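Local atomic coordinates of pyrrolysyl-tRNA synthetase (Desulfitobacterium hafniense, PDB entry 3DSQ), a protein that probably attaches pyrrolysine to its cognate tRNA in an ATP-dependent reaction, as a homodimeric class II aminoacyl-tRNA synthetase. Residues 16-21 and 40-45; 98-103 and 118-123. All blocks are in the same frame, centred on the assembly; numbering follows the deposited sequence.

Contact 1. Residues 16-21 and 40-45; sequences KVQYQR and LSRDRA
The amide end of Q18, reaching out from helix 16-24, lies across the aliphatic part of R42 and meets the carboxylate of D43, both on helix 39-68. OE1 of Q18 comes within 3.2 Å of CD of R42 and lies close to NE of R42 as well, at an angle too poor for a hydrogen bond. On the other branch of the amide, NE2 of Q18 donates a weak hydrogen bond of 3.3 Å to OD1 of D43, bent to 143° at the hydrogen. The amide plane stands almost perpendicular to both the guanidinium and the carboxylate, at 89° to each.

R42 gets into this position by folding: its chain turns at chi2 and again at chi3, which brings the guanidinium round to its sequence neighbour. There NH1 of R42 forms a salt bridge with OD1 of D43 at 3.0 Å, nearly straight at 167°, on the syn side of the carboxylate and close to the guanidinium plane. OD1 of D43 is thus gripped by two donors, one from each helix. Two further polar atoms are paired just before helix 16-24: NE of R42 donates to the carbonyl oxygen of F13, and OE1 of Q18 accepts from the backbone N of T15. F46, one turn further along helix 39-68, touches the side chain of Q18.

The pairing joins the short helix 16-24 to the start of the long helix 39-68 in the N-terminal helical part of the chain, well away from its centre. With a nearly straight salt bridge inside one helix and a weak, bent amide bond between the two, D43 is probably oriented mainly by R42, and the buried Q18 amide probably relies more on T15 for its polar pairing.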
ATOM      1  N   LYS B  16       7.775 -31.059  13.919  1.00 29.55           N
ATOM      2  CA  LYS B  16       7.018 -29.866  13.577  1.00 29.32           C
ATOM      3  C   LYS B  16       7.926 -28.741  13.098  1.00 30.66           C
ATOM      4  O   LYS B  16       7.568 -28.003  12.173  1.00 30.95           O
ATOM      5  CB  LYS B  16       6.192 -29.395  14.784  1.00 31.76           C
ATOM      6  CG  LYS B  16       5.339 -28.148  14.532  1.00 33.25           C
ATOM      7  CD  LYS B  16       4.312 -28.369  13.417  1.00 37.42           C
ATOM      8  CE  LYS B  16       3.438 -27.131  13.184  1.00 35.31           C
ATOM      9  NZ  LYS B  16       4.248 -25.873  13.215  1.00 37.08           N
ATOM     10  N   VAL B  17       9.102 -28.606  13.710  1.00 28.36           N
ATOM     11  CA  VAL B  17      10.017 -27.546  13.315  1.00 29.49           C
ATOM     12  C   VAL B  17      10.656 -27.786  11.932  1.00 29.62           C
ATOM     13  O   VAL B  17      10.901 -26.840  11.183  1.00 28.16           O
ATOM     14  CB  VAL B  17      11.119 -27.342  14.371  1.00 30.27           C
ATOM     15  CG1 VAL B  17      12.139 -28.466  14.303  1.00 31.86           C
ATOM     16  CG2 VAL B  17      11.768 -25.987  14.169  1.00 31.49           C
ATOM     17  N   GLN B  18      10.929 -29.044  11.604  1.00 28.95           N
ATOM     18  CA  GLN B  18      11.509 -29.384  10.303  1.00 29.31           C
ATOM     19  C   GLN B  18      10.451 -29.152   9.243  1.00 28.84           C
ATOM     20  O   GLN B  18      10.729 -28.605   8.172  1.00 28.51           O
ATOM     21  CB  GLN B  18      11.930 -30.847  10.273  1.00 25.76           C
ATOM     22  CG  GLN B  18      13.049 -31.169  11.214  1.00 25.84           C
ATOM     23  CD  GLN B  18      13.384 -32.631  11.195  1.00 24.26           C
ATOM     24  OE1 GLN B  18      12.494 -33.479  11.228  1.00 25.19           O
ATOM     25  NE2 GLN B  18      14.674 -32.942  11.144  1.00 24.83           N
ATOM     26  N   TYR B  19       9.230 -29.570   9.562  1.00 29.01           N
ATOM     27  CA  TYR B  19       8.093 -29.407   8.671  1.00 28.38           C
ATOM     28  C   TYR B  19       7.870 -27.919   8.357  1.00 28.67           C
ATOM     29  O   TYR B  19       7.688 -27.537   7.195  1.00 26.31           O
ATOM     30  CB  TYR B  19       6.854 -30.000   9.332  1.00 28.45           C
ATOM     31  CG  TYR B  19       5.603 -29.975   8.488  1.00 28.45           C
ATOM     32  CD1 TYR B  19       5.330 -30.995   7.569  1.00 31.64           C
ATOM     33  CD2 TYR B  19       4.681 -28.933   8.613  1.00 30.18           C
ATOM     34  CE1 TYR B  19       4.160 -30.978   6.797  1.00 32.10           C
ATOM     35  CE2 TYR B  19       3.513 -28.905   7.848  1.00 31.16           C
ATOM     36  CZ  TYR B  19       3.259 -29.929   6.948  1.00 33.21           C
ATOM     37  OH  TYR B  19       2.090 -29.908   6.219  1.00 37.39           O
ATOM     38  N   GLN B  20       7.891 -27.082   9.392  1.00 27.17           N
ATOM     39  CA  GLN B  20       7.690 -25.649   9.212  1.00 27.67           C
ATOM     40  C   GLN B  20       8.789 -25.025   8.352  1.00 26.39           C
ATOM     41  O   GLN B  20       8.526 -24.150   7.532  1.00 25.28           O
ATOM     42  CB  GLN B  20       7.658 -24.923  10.564  1.00 30.25           C
ATOM     43  CG  GLN B  20       7.427 -23.423  10.415  1.00 37.27           C
ATOM     44  CD  GLN B  20       7.559 -22.645  11.722  1.00 42.49           C
ATOM     45  OE1 GLN B  20       8.648 -22.539  12.299  1.00 43.95           O
ATOM     46  NE2 GLN B  20       6.445 -22.092  12.189  1.00 44.29           N
ATOM     47  N   ARG B  21      10.023 -25.458   8.576  1.00 24.35           N
ATOM     48  CA  ARG B  21      11.166 -24.958   7.828  1.00 27.39           C
ATOM     49  C   ARG B  21      11.012 -25.301   6.337  1.00 26.66           C
ATOM     50  O   ARG B  21      11.179 -24.449   5.466  1.00 27.76           O
ATOM     51  CB  ARG B  21      12.453 -25.570   8.404  1.00 26.08           C
ATOM     52  CG  ARG B  21      13.746 -25.162   7.698  1.00 29.53           C
ATOM     53  CD  ARG B  21      13.855 -23.660   7.523  1.00 30.14           C
ATOM     54  NE  ARG B  21      15.181 -23.253   7.065  1.00 32.80           N
ATOM     55  CZ  ARG B  21      15.521 -22.004   6.762  1.00 31.30           C
ATOM     56  NH1 ARG B  21      14.631 -21.025   6.860  1.00 33.19           N
ATOM     57  NH2 ARG B  21      16.757 -21.733   6.372  1.00 31.38           N
ATOM     58  N   LEU B  40      17.545 -40.323  12.819  1.00 38.46           N
ATOM     59  CA  LEU B  40      18.829 -39.892  12.274  1.00 37.45           C
ATOM     60  C   LEU B  40      18.776 -39.829  10.753  1.00 35.52           C
ATOM     61  O   LEU B  40      19.255 -38.873  10.150  1.00 33.64           O
ATOM     62  CB  LEU B  40      19.951 -40.828  12.740  1.00 40.92           C
ATOM     63  CG  LEU B  40      20.257 -40.760  14.243  1.00 43.01           C
ATOM     64  CD1 LEU B  40      21.294 -41.807  14.630  1.00 43.89           C
ATOM     65  CD2 LEU B  40      20.759 -39.363  14.593  1.00 45.06           C
ATOM     66  N   SER B  41      18.177 -40.839  10.135  1.00 34.88           N
ATOM     67  CA  SER B  41      18.066 -40.860   8.681  1.00 35.82           C
ATOM     68  C   SER B  41      17.189 -39.695   8.229  1.00 35.77           C
ATOM     69  O   SER B  41      17.441 -39.074   7.197  1.00 36.43           O
ATOM     70  CB  SER B  41      17.454 -42.181   8.220  1.00 34.51           C
ATOM     71  OG  SER B  41      18.212 -43.277   8.702  1.00 37.78           O
ATOM     72  N   ARG B  42      16.158 -39.395   9.012  1.00 36.54           N
ATOM     73  CA  ARG B  42      15.253 -38.297   8.690  1.00 36.06           C
ATOM     74  C   ARG B  42      15.957 -36.958   8.846  1.00 35.20           C
ATOM     75  O   ARG B  42      15.859 -36.090   7.979  1.00 34.75           O
ATOM     76  CB  ARG B  42      14.011 -38.362   9.584  1.00 36.11           C
ATOM     77  CG  ARG B  42      13.304 -37.035   9.778  1.00 35.88           C
ATOM     78  CD  ARG B  42      13.541 -36.555  11.193  1.00 38.41           C
ATOM     79  NE  ARG B  42      12.384 -36.829  12.037  1.00 40.48           N
ATOM     80  CZ  ARG B  42      12.410 -36.862  13.366  1.00 38.34           C
ATOM     81  NH1 ARG B  42      13.540 -36.649  14.022  1.00 34.76           N
ATOM     82  NH2 ARG B  42      11.291 -37.095  14.033  1.00 40.02           N
ATOM     83  N   ASP B  43      16.668 -36.789   9.955  1.00 35.61           N
ATOM     84  CA  ASP B  43      17.394 -35.550  10.191  1.00 35.57           C
ATOM     85  C   ASP B  43      18.387 -35.355   9.040  1.00 37.03           C
ATOM     86  O   ASP B  43      18.541 -34.251   8.515  1.00 35.60           O
ATOM     87  CB  ASP B  43      18.127 -35.613  11.534  1.00 33.44           C
ATOM     88  CG  ASP B  43      17.169 -35.624  12.728  1.00 36.43           C
ATOM     89  OD1 ASP B  43      15.940 -35.665  12.516  1.00 33.70           O
ATOM     90  OD2 ASP B  43      17.643 -35.595  13.888  1.00 36.84           O
ATOM     91  N   ARG B  44      19.053 -36.436   8.650  1.00 37.08           N
ATOM     92  CA  ARG B  44      20.017 -36.380   7.556  1.00 38.24           C
ATOM     93  C   ARG B  44      19.327 -35.931   6.270  1.00 36.98           C
ATOM     94  O   ARG B  44      19.799 -35.038   5.574  1.00 37.39           O
ATOM     95  CB  ARG B  44      20.648 -37.756   7.339  1.00 39.29           C
ATOM     96  CG  ARG B  44      21.382 -37.890   6.018  1.00 42.26           C
ATOM     97  CD  ARG B  44      21.484 -39.350   5.622  1.00 44.69           C
ATOM     98  NE  ARG B  44      22.533 -40.036   6.357  1.00 45.63           N
ATOM     99  CZ  ARG B  44      22.609 -41.354   6.495  1.00 48.05           C
ATOM    100  NH1 ARG B  44      21.684 -42.134   5.950  1.00 46.40           N
ATOM    101  NH2 ARG B  44      23.620 -41.890   7.173  1.00 47.22           N
ATOM    102  N   ALA B  45      18.208 -36.563   5.955  1.00 35.21           N
ATOM    103  CA  ALA B  45      17.469 -36.208   4.760  1.00 32.87           C
ATOM    104  C   ALA B  45      17.038 -34.752   4.806  1.00 33.20           C
ATOM    105  O   ALA B  45      17.141 -34.032   3.812  1.00 29.76           O
ATOM    106  CB  ALA B  45      16.260 -37.099   4.623  1.00 34.62           C
TER

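Contact 2. Residues 98-103 and 118-123; sequences ITKSAL and VFWLDG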
ATOM      1  N   ILE B  98     -10.833   3.802   8.943  1.00 25.25           N
ATOM      2  CA  ILE B  98     -12.235   4.162   8.724  1.00 27.74           C
ATOM      3  C   ILE B  98     -12.981   4.290  10.063  1.00 27.73           C
ATOM      4  O   ILE B  98     -12.447   3.935  11.110  1.00 27.74           O
ATOM      5  CB  ILE B  98     -12.955   3.122   7.826  1.00 27.39           C
ATOM      6  CG1 ILE B  98     -13.033   1.778   8.537  1.00 30.12           C
ATOM      7  CG2 ILE B  98     -12.195   2.967   6.490  1.00 28.85           C
ATOM      8  CD1 ILE B  98     -13.922   0.762   7.827  1.00 31.77           C
ATOM      9  N   THR B  99     -14.210   4.797  10.026  1.00 29.97           N
ATOM     10  CA  THR B  99     -14.975   4.976  11.258  1.00 30.33           C
ATOM     11  C   THR B  99     -15.883   3.801  11.588  1.00 30.47           C
ATOM     12  O   THR B  99     -16.184   2.954  10.733  1.00 25.52           O
ATOM     13  CB  THR B  99     -15.854   6.245  11.203  1.00 30.89           C
ATOM     14  OG1 THR B  99     -16.913   6.056  10.254  1.00 34.63           O
ATOM     15  CG2 THR B  99     -15.028   7.456  10.794  1.00 30.57           C
ATOM     16  N   LYS B 100     -16.308   3.768  12.850  1.00 31.80           N
ATOM     17  CA  LYS B 100     -17.205   2.743  13.371  1.00 33.24           C
ATOM     18  C   LYS B 100     -18.560   2.819  12.666  1.00 32.46           C
ATOM     19  O   LYS B 100     -19.199   1.804  12.417  1.00 32.12           O
ATOM     20  CB  LYS B 100     -17.386   2.948  14.884  1.00 37.24           C
ATOM     21  CG  LYS B 100     -18.328   1.963  15.560  1.00 43.32           C
ATOM     22  CD  LYS B 100     -18.339   2.146  17.083  1.00 44.89           C
ATOM     23  CE  LYS B 100     -19.215   1.089  17.748  1.00 47.99           C
ATOM     24  NZ  LYS B 100     -19.199   1.140  19.244  1.00 50.32           N
ATOM     25  N   SER B 101     -18.993   4.029  12.333  1.00 34.16           N
ATOM     26  CA  SER B 101     -20.272   4.203  11.663  1.00 37.23           C
ATOM     27  C   SER B 101     -20.218   3.586  10.272  1.00 38.19           C
ATOM     28  O   SER B 101     -21.156   2.912   9.847  1.00 38.08           O
ATOM     29  CB  SER B 101     -20.620   5.684  11.558  1.00 37.99           C
ATOM     30  OG  SER B 101     -20.623   6.286  12.842  1.00 43.79           O
ATOM     31  N   ALA B 102     -19.119   3.824   9.563  1.00 38.32           N
ATOM     32  CA  ALA B 102     -18.966   3.271   8.224  1.00 37.95           C
ATOM     33  C   ALA B 102     -19.020   1.760   8.341  1.00 38.15           C
ATOM     34  O   ALA B 102     -19.752   1.090   7.617  1.00 38.38           O
ATOM     35  CB  ALA B 102     -17.641   3.702   7.626  1.00 36.69           C
ATOM     36  N   LEU B 103     -18.254   1.235   9.286  1.00 39.25           N
ATOM     37  CA  LEU B 103     -18.186  -0.197   9.507  1.00 41.13           C
ATOM     38  C   LEU B 103     -19.566  -0.776   9.835  1.00 41.45           C
ATOM     39  O   LEU B 103     -19.948  -1.830   9.317  1.00 40.51           O
ATOM     40  CB  LEU B 103     -17.185  -0.486  10.631  1.00 42.03           C
ATOM     41  CG  LEU B 103     -16.501  -1.857  10.696  1.00 43.46           C
ATOM     42  CD1 LEU B 103     -17.373  -2.829  11.442  1.00 45.40           C
ATOM     43  CD2 LEU B 103     -16.193  -2.362   9.293  1.00 42.94           C
ATOM     44  N   VAL B 118     -11.883  -6.657  13.684  1.00 35.98           N
ATOM     45  CA  VAL B 118     -11.105  -5.529  13.200  1.00 33.52           C
ATOM     46  C   VAL B 118     -10.167  -4.970  14.253  1.00 32.74           C
ATOM     47  O   VAL B 118     -10.412  -5.090  15.460  1.00 32.71           O
ATOM     48  CB  VAL B 118     -12.010  -4.366  12.717  1.00 33.94           C
ATOM     49  CG1 VAL B 118     -13.073  -4.889  11.756  1.00 34.47           C
ATOM     50  CG2 VAL B 118     -12.630  -3.658  13.904  1.00 33.35           C
ATOM     51  N   PHE B 119      -9.088  -4.358  13.790  1.00 29.29           N
ATOM     52  CA  PHE B 119      -8.140  -3.738  14.688  1.00 29.58           C
ATOM     53  C   PHE B 119      -8.636  -2.325  14.973  1.00 30.30           C
ATOM     54  O   PHE B 119      -8.613  -1.462  14.090  1.00 27.98           O
ATOM     55  CB  PHE B 119      -6.750  -3.654  14.057  1.00 30.99           C
ATOM     56  CG  PHE B 119      -6.068  -4.979  13.898  1.00 32.45           C
ATOM     57  CD1 PHE B 119      -6.030  -5.614  12.660  1.00 30.69           C
ATOM     58  CD2 PHE B 119      -5.428  -5.580  14.983  1.00 32.09           C
ATOM     59  CE1 PHE B 119      -5.361  -6.829  12.499  1.00 33.09           C
ATOM     60  CE2 PHE B 119      -4.755  -6.796  14.833  1.00 33.06           C
ATOM     61  CZ  PHE B 119      -4.720  -7.421  13.587  1.00 32.61           C
ATOM     62  N   TRP B 120      -9.102  -2.096  16.200  1.00 30.11           N
ATOM     63  CA  TRP B 120      -9.579  -0.772  16.592  1.00 30.44           C
ATOM     64  C   TRP B 120      -8.415   0.080  17.075  1.00 28.15           C
ATOM     65  O   TRP B 120      -7.436  -0.434  17.613  1.00 29.41           O
ATOM     66  CB  TRP B 120     -10.625  -0.870  17.715  1.00 32.44           C
ATOM     67  CG  TRP B 120     -11.903  -1.506  17.279  1.00 30.93           C
ATOM     68  CD1 TRP B 120     -12.273  -2.815  17.437  1.00 31.29           C
ATOM     69  CD2 TRP B 120     -12.961  -0.875  16.560  1.00 33.04           C
ATOM     70  NE1 TRP B 120     -13.498  -3.034  16.855  1.00 30.11           N
ATOM     71  CE2 TRP B 120     -13.943  -1.859  16.310  1.00 32.48           C
ATOM     72  CE3 TRP B 120     -13.178   0.432  16.097  1.00 36.35           C
ATOM     73  CZ2 TRP B 120     -15.125  -1.579  15.617  1.00 33.74           C
ATOM     74  CZ3 TRP B 120     -14.353   0.708  15.408  1.00 36.90           C
ATOM     75  CH2 TRP B 120     -15.311  -0.296  15.176  1.00 33.39           C
ATOM     76  N   LEU B 121      -8.522   1.385  16.859  1.00 29.27           N
ATOM     77  CA  LEU B 121      -7.499   2.328  17.286  1.00 28.38           C
ATOM     78  C   LEU B 121      -8.023   3.067  18.516  1.00 29.05           C
ATOM     79  O   LEU B 121      -7.257   3.524  19.350  1.00 29.57           O
ATOM     80  CB  LEU B 121      -7.192   3.328  16.169  1.00 29.26           C
ATOM     81  CG  LEU B 121      -6.740   2.729  14.826  1.00 32.41           C
ATOM     82  CD1 LEU B 121      -6.086   3.830  13.994  1.00 31.26           C
ATOM     83  CD2 LEU B 121      -5.753   1.598  15.053  1.00 28.80           C
ATOM     84  N   ASP B 122      -9.340   3.199  18.592  1.00 30.73           N
ATOM     85  CA  ASP B 122     -10.014   3.841  19.718  1.00 33.52           C
ATOM     86  C   ASP B 122     -11.489   3.495  19.589  1.00 34.92           C
ATOM     87  O   ASP B 122     -11.851   2.600  18.815  1.00 35.00           O
ATOM     88  CB  ASP B 122      -9.802   5.368  19.735  1.00 33.44           C
ATOM     89  CG  ASP B 122     -10.280   6.061  18.462  1.00 33.83           C
ATOM     90  OD1 ASP B 122     -11.211   5.568  17.801  1.00 35.45           O
ATOM     91  OD2 ASP B 122      -9.728   7.130  18.133  1.00 37.13           O
ATOM     92  N   GLY B 123     -12.340   4.200  20.323  1.00 34.88           N
ATOM     93  CA  GLY B 123     -13.759   3.899  20.272  1.00 35.46           C
ATOM     94  C   GLY B 123     -14.491   4.154  18.967  1.00 36.05           C
ATOM     95  O   GLY B 123     -15.536   3.554  18.734  1.00 35.38           O
TER
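K100 lays its first methylenes against the six-membered ring of W120: CB sits 3.8 Å from CZ3 of the indole, and CG of K100 is equally far, 3.8 Å, from CH2 of that ring. The lysine chain and the indole cross at about a right angle. With CG anti to the backbone N (chi1 179°) and every later torsion extended, the K100 chain runs on past the ring, and its CD comes 3.5 Å from the carbonyl oxygen of G123. From within its own segment, V118 CG2 rests on one face of the indole, 3.1 Å above the plane and towards the rim. This surface contact belongs to the class II synthetase core, at the point where strand 97-99 passes into helix 100-104 beside the loop leading to strand 125-127, the antiparallel partner of strand 97-99. The ring nitrogen NE1 of W120 donates to the carbonyl oxygen of F115, which fixes how the indole is turned. Replacing W120 by alanine would probably leave the K100 methylenes and V118 CG2 beside a gap and the F115 carbonyl oxygen without this donor. On the helix side, T99 is the N-cap, its OG1 accepting from the backbone N of A102 at 3.2 Å, while K100 makes a backbone hydrogen bond with K124.

From the N terminus the chain enters helix 16-24, passes through the short helix 29-32 and returns at the start of helix 39-68, so contact 1 closes an excursion of 18 residues, fewer than half of them helical. The chain continues through helices 39-68 and 72-85 to strand 97-99, where contact 2 opens; that loop, partly unmodelled, closes at 118-123 just before strand 125-127. The two loops follow one another and neither nest nor cross. The centres of contact 1 and contact 2 lie about 44 Å apart. Contact 1 ties helices of the N-terminal region together, whereas contact 2 ties the start of helix 100-104 to the loop preceding strand 125-127, a loop whose F119 and L121 pack on L121 of the second subunit.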